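Local coordinates for protein transferrin (Manduca sexta, PDB 6WB6) that binds a single ferric ion together with carbonate and transports iron in the insect, at residues A[119-124]-A[336-341]. Sequence-based numbering, arbitrary orientation.
Sequences NRNVGY and ANYTEV. With NAG (2-acetamido-2-deoxy-beta-D-glucopyranose), chain C; CO3 (carbonate ion), chain G; CO3 (carbonate ion), chain F.
The contact lies at the anion-binding N-terminus of helix 121-131 in the transferrin iron site, where Asn-121 accepts a hydrogen bond from Tyr-338 of the short helix 338-342. Tyr-338 OH donates to Asn-121 OD1 at 2.5 Å, with the donor tilted 21° from the carbonyl plane. OD1 sits at the edge of the phenol ring, and the amide and ring planes are 37° apart. CG of Tyr-338 is anti to the backbone N (chi1 -161°), which carries the hydroxyl across to helix 121-131. One water accepts from Asn-121 ND2 and donates to Tyr-338 OH. ND2, the other branch of the amide, donates to O3 of the chain F carbonate at 3.1 Å, and Asn-121 N reaches the same O3 at 3.0 Å. The chain G carbonate is held by Val-122 N, Gly-123 N and Arg-120 NE, the last at 2.7 Å from O1. The iron, bound by Tyr-90 and Tyr-204, lies about 4 Å from the side chain of Asn-121. Without the amide, as with an alanine here, the Tyr-338 hydroxyl is likely to lose its acceptor and the chain F carbonate one donor. The phenol bond to OD1 probably holds the amide with ND2 turned to carbonate and water, consistent with a second-shell role for Tyr-338.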
ATOM      1  N   ASN A 119     -13.636  -4.791   0.545  1.00 15.64           N
ATOM      2  CA  ASN A 119     -13.073  -3.657   1.258  1.00 14.67           C
ATOM      3  C   ASN A 119     -13.839  -2.377   1.014  1.00 17.02           C
ATOM      4  O   ASN A 119     -13.343  -1.300   1.316  1.00 20.44           O
ATOM      5  CB  ASN A 119     -11.605  -3.456   0.898  1.00 18.24           C
ATOM      6  CG  ASN A 119     -10.739  -4.578   1.412  1.00 18.97           C
ATOM      7  OD1 ASN A 119     -10.993  -5.110   2.478  1.00 18.67           O
ATOM      8  ND2 ASN A 119      -9.733  -4.961   0.642  1.00 23.65           N
ATOM      9  N   ARG A 120     -15.035  -2.467   0.479  1.00 16.57           N
ATOM     10  CA  ARG A 120     -15.846  -1.284   0.242  1.00 17.57           C
ATOM     11  C   ARG A 120     -16.831  -1.086   1.386  1.00 17.73           C
ATOM     12  O   ARG A 120     -17.061  -1.982   2.201  1.00 14.97           O
ATOM     13  CB  ARG A 120     -16.564  -1.411  -1.100  1.00 16.39           C
ATOM     14  CG  ARG A 120     -15.595  -1.398  -2.281  1.00 16.39           C
ATOM     15  CD  ARG A 120     -16.251  -1.670  -3.663  1.00 16.32           C
ATOM     16  NE  ARG A 120     -17.250  -0.679  -4.043  1.00 18.13           N
ATOM     17  CZ  ARG A 120     -17.679  -0.484  -5.295  1.00 22.22           C
ATOM     18  NH1 ARG A 120     -17.178  -1.216  -6.294  1.00 18.82           N
ATOM     19  NH2 ARG A 120     -18.620   0.443  -5.549  1.00 18.19           N
ATOM     20  N   ASN A 121     -17.407   0.117   1.458  1.00 19.81           N
ATOM     21  CA  ASN A 121     -18.196   0.465   2.638  1.00 15.53           C
ATOM     22  C   ASN A 121     -19.553  -0.227   2.737  1.00 24.65           C
ATOM     23  O   ASN A 121     -19.789  -0.969   3.693  1.00 15.75           O
ATOM     24  CB  ASN A 121     -18.403   1.970   2.703  1.00 16.31           C
ATOM     25  CG  ASN A 121     -17.189   2.682   3.264  1.00 18.35           C
ATOM     26  OD1 ASN A 121     -16.977   2.705   4.477  1.00 22.39           O
ATOM     27  ND2 ASN A 121     -16.372   3.218   2.384  1.00 14.27           N
ATOM     28  N   VAL A 122     -20.479   0.055   1.813  1.00 14.14           N
ATOM     29  CA  VAL A 122     -21.830  -0.465   2.003  1.00 14.64           C
ATOM     30  C   VAL A 122     -21.865  -1.947   1.686  1.00 18.44           C
ATOM     31  O   VAL A 122     -22.679  -2.695   2.250  1.00 16.11           O
ATOM     32  CB  VAL A 122     -22.874   0.291   1.147  1.00 14.23           C
ATOM     33  CG1 VAL A 122     -22.761   1.785   1.376  1.00 15.28           C
ATOM     34  CG2 VAL A 122     -22.736  -0.049  -0.366  1.00 13.03           C
ATOM     35  N   GLY A 123     -20.995  -2.390   0.800  1.00 17.65           N
ATOM     36  CA  GLY A 123     -21.059  -3.767   0.358  1.00 20.39           C
ATOM     37  C   GLY A 123     -20.166  -4.724   1.099  1.00 22.58           C
ATOM     38  O   GLY A 123     -20.197  -5.922   0.807  1.00 24.46           O
ATOM     39  N   TYR A 124     -19.377  -4.255   2.062  1.00 15.67           N
ATOM     40  CA  TYR A 124     -18.463  -5.161   2.750  1.00 18.43           C
ATOM     41  C   TYR A 124     -18.150  -4.779   4.198  1.00 20.21           C
ATOM     42  O   TYR A 124     -18.481  -5.535   5.123  1.00 19.37           O
ATOM     43  CB  TYR A 124     -17.183  -5.250   1.942  1.00 15.77           C
ATOM     44  CG  TYR A 124     -16.245  -6.313   2.365  1.00 13.68           C
ATOM     45  CD1 TYR A 124     -16.325  -7.595   1.828  1.00 13.00           C
ATOM     46  CD2 TYR A 124     -15.251  -6.049   3.291  1.00 18.63           C
ATOM     47  CE1 TYR A 124     -15.424  -8.585   2.205  1.00 17.82           C
ATOM     48  CE2 TYR A 124     -14.348  -7.038   3.688  1.00 21.22           C
ATOM     49  CZ  TYR A 124     -14.432  -8.294   3.147  1.00 22.22           C
ATOM     50  OH  TYR A 124     -13.515  -9.259   3.547  1.00 17.69           O
ATOM     51  N   ALA A 336     -23.207   8.640  12.013  1.00 22.77           N
ATOM     52  CA  ALA A 336     -23.312   7.833  10.822  1.00 27.83           C
ATOM     53  C   ALA A 336     -23.243   6.350  11.145  1.00 28.00           C
ATOM     54  O   ALA A 336     -23.391   5.532  10.235  1.00 20.08           O
ATOM     55  CB  ALA A 336     -22.205   8.199   9.840  1.00 16.03           C
ATOM     56  N   ASN A 337     -23.076   6.004  12.429  1.00 19.85           N
ATOM     57  CA  ASN A 337     -22.657   4.671  12.865  1.00 26.40           C
ATOM     58  C   ASN A 337     -21.325   4.271  12.244  1.00 22.03           C
ATOM     59  O   ASN A 337     -21.051   3.092  12.032  1.00 21.14           O
ATOM     60  CB  ASN A 337     -23.711   3.617  12.548  1.00 19.66           C
ATOM     61  CG  ASN A 337     -24.990   3.823  13.336  1.00 25.16           C
ATOM     62  OD1 ASN A 337     -24.973   4.349  14.448  1.00 32.06           O
ATOM     63  ND2 ASN A 337     -26.103   3.409  12.768  1.00 24.57           N
ATOM     64  N   TYR A 338     -20.482   5.242  11.932  1.00 16.70           N
ATOM     65  CA  TYR A 338     -19.293   4.929  11.159  1.00 15.47           C
ATOM     66  C   TYR A 338     -18.060   4.733  12.026  1.00 14.84           C
ATOM     67  O   TYR A 338     -17.063   4.208  11.534  1.00 20.64           O
ATOM     68  CB  TYR A 338     -19.050   6.032  10.113  1.00 17.72           C
ATOM     69  CG  TYR A 338     -18.156   5.603   8.986  1.00 16.66           C
ATOM     70  CD1 TYR A 338     -18.618   4.748   8.008  1.00 15.21           C
ATOM     71  CD2 TYR A 338     -16.851   6.058   8.899  1.00 21.06           C
ATOM     72  CE1 TYR A 338     -17.816   4.363   6.967  1.00 19.42           C
ATOM     73  CE2 TYR A 338     -16.027   5.665   7.859  1.00 22.37           C
ATOM     74  CZ  TYR A 338     -16.531   4.821   6.888  1.00 17.02           C
ATOM     75  OH  TYR A 338     -15.738   4.404   5.860  1.00 16.85           O
ATOM     76  N   THR A 339     -18.086   5.155  13.289  1.00 18.08           N
ATOM     77  CA  THR A 339     -16.950   4.847  14.157  1.00 20.91           C
ATOM     78  C   THR A 339     -16.831   3.340  14.336  1.00 17.54           C
ATOM     79  O   THR A 339     -15.730   2.781  14.271  1.00 18.85           O
ATOM     80  CB  THR A 339     -17.106   5.540  15.511  1.00 21.59           C
ATOM     81  OG1 THR A 339     -17.514   6.898  15.323  1.00 24.62           O
ATOM     82  CG2 THR A 339     -15.774   5.504  16.276  1.00 17.74           C
ATOM     83  N   GLU A 340     -17.976   2.672  14.520  1.00 20.69           N
ATOM     84  CA  GLU A 340     -18.040   1.209  14.565  1.00 19.62           C
ATOM     85  C   GLU A 340     -17.312   0.583  13.394  1.00 20.61           C
ATOM     86  O   GLU A 340     -16.527  -0.364  13.556  1.00 20.15           O
ATOM     87  CB  GLU A 340     -19.507   0.760  14.539  1.00 27.71           C
ATOM     88  CG  GLU A 340     -20.323   1.206  15.714  1.00 40.02           C
ATOM     89  CD  GLU A 340     -21.806   0.903  15.533  1.00 42.74           C
ATOM     90  OE1 GLU A 340     -22.167  -0.288  15.430  1.00 32.99           O
ATOM     91  OE2 GLU A 340     -22.600   1.868  15.481  1.00 41.98           O
ATOM     92  N   VAL A 341     -17.594   1.091  12.192  1.00 18.85           N
ATOM     93  CA  VAL A 341     -16.973   0.584  10.971  1.00 14.51           C
ATOM     94  C   VAL A 341     -15.472   0.817  11.005  1.00 18.97           C
ATOM     95  O   VAL A 341     -14.676  -0.068  10.684  1.00 18.96           O
ATOM     96  CB  VAL A 341     -17.613   1.264   9.747  1.00 13.97           C
ATOM     97  CG1 VAL A 341     -17.047   0.713   8.480  1.00 15.38           C
ATOM     98  CG2 VAL A 341     -19.110   1.098   9.771  1.00 15.03           C
TER
HETATM   99  C1  NAG C   1     -27.315   3.568  13.510  1.00 28.12           C
HETATM  100  C2  NAG C   1     -28.468   3.939  12.596  1.00 31.01           C
HETATM  101  C3  NAG C   1     -29.852   3.835  13.247  1.00 33.23           C
HETATM  102  C4  NAG C   1     -30.009   2.594  14.131  1.00 36.92           C
HETATM  103  C5  NAG C   1     -28.740   2.272  14.919  1.00 36.64           C
HETATM  104  C6  NAG C   1     -28.816   0.862  15.455  1.00 34.71           C
HETATM  105  C7  NAG C   1     -27.696   5.553  10.907  1.00 30.69           C
HETATM  106  C8  NAG C   1     -27.720   7.009  10.554  1.00 26.39           C
HETATM  107  N2  NAG C   1     -28.245   5.279  12.089  1.00 24.59           N
HETATM  108  O3  NAG C   1     -30.800   3.789  12.169  1.00 32.82           O
HETATM  109  O4  NAG C   1     -30.995   2.776  15.158  1.00 32.31           O
HETATM  110  O5  NAG C   1     -27.560   2.315  14.120  1.00 30.68           O
HETATM  111  O6  NAG C   1     -29.002   0.024  14.320  1.00 31.64           O
HETATM  112  O7  NAG C   1     -27.224   4.712  10.153  1.00 24.52           O
HETATM  113  C   CO3 G 703     -19.222   0.751  -1.329  1.00 17.81           C
HETATM  114  O1  CO3 G 703     -18.530   0.968  -2.406  1.00 17.99           O
HETATM  115  O2  CO3 G 703     -19.493  -0.474  -1.057  1.00 18.02           O
HETATM  116  O3  CO3 G 703     -19.629   1.685  -0.523  1.00 17.22           O
HETATM  117  C   CO3 F 702     -15.876   2.629  -1.527  1.00 26.09           C
HETATM  118  O1  CO3 F 702     -14.588   2.522  -1.402  1.00 30.85           O
HETATM  119  O2  CO3 F 702     -16.435   3.176  -2.628  1.00 14.79           O
HETATM  120  O3  CO3 F 702     -16.576   2.180  -0.508  1.00 13.84           O
HETATM  121  O   HOH W   1     -13.863   4.211   3.291  1.00 19.36           O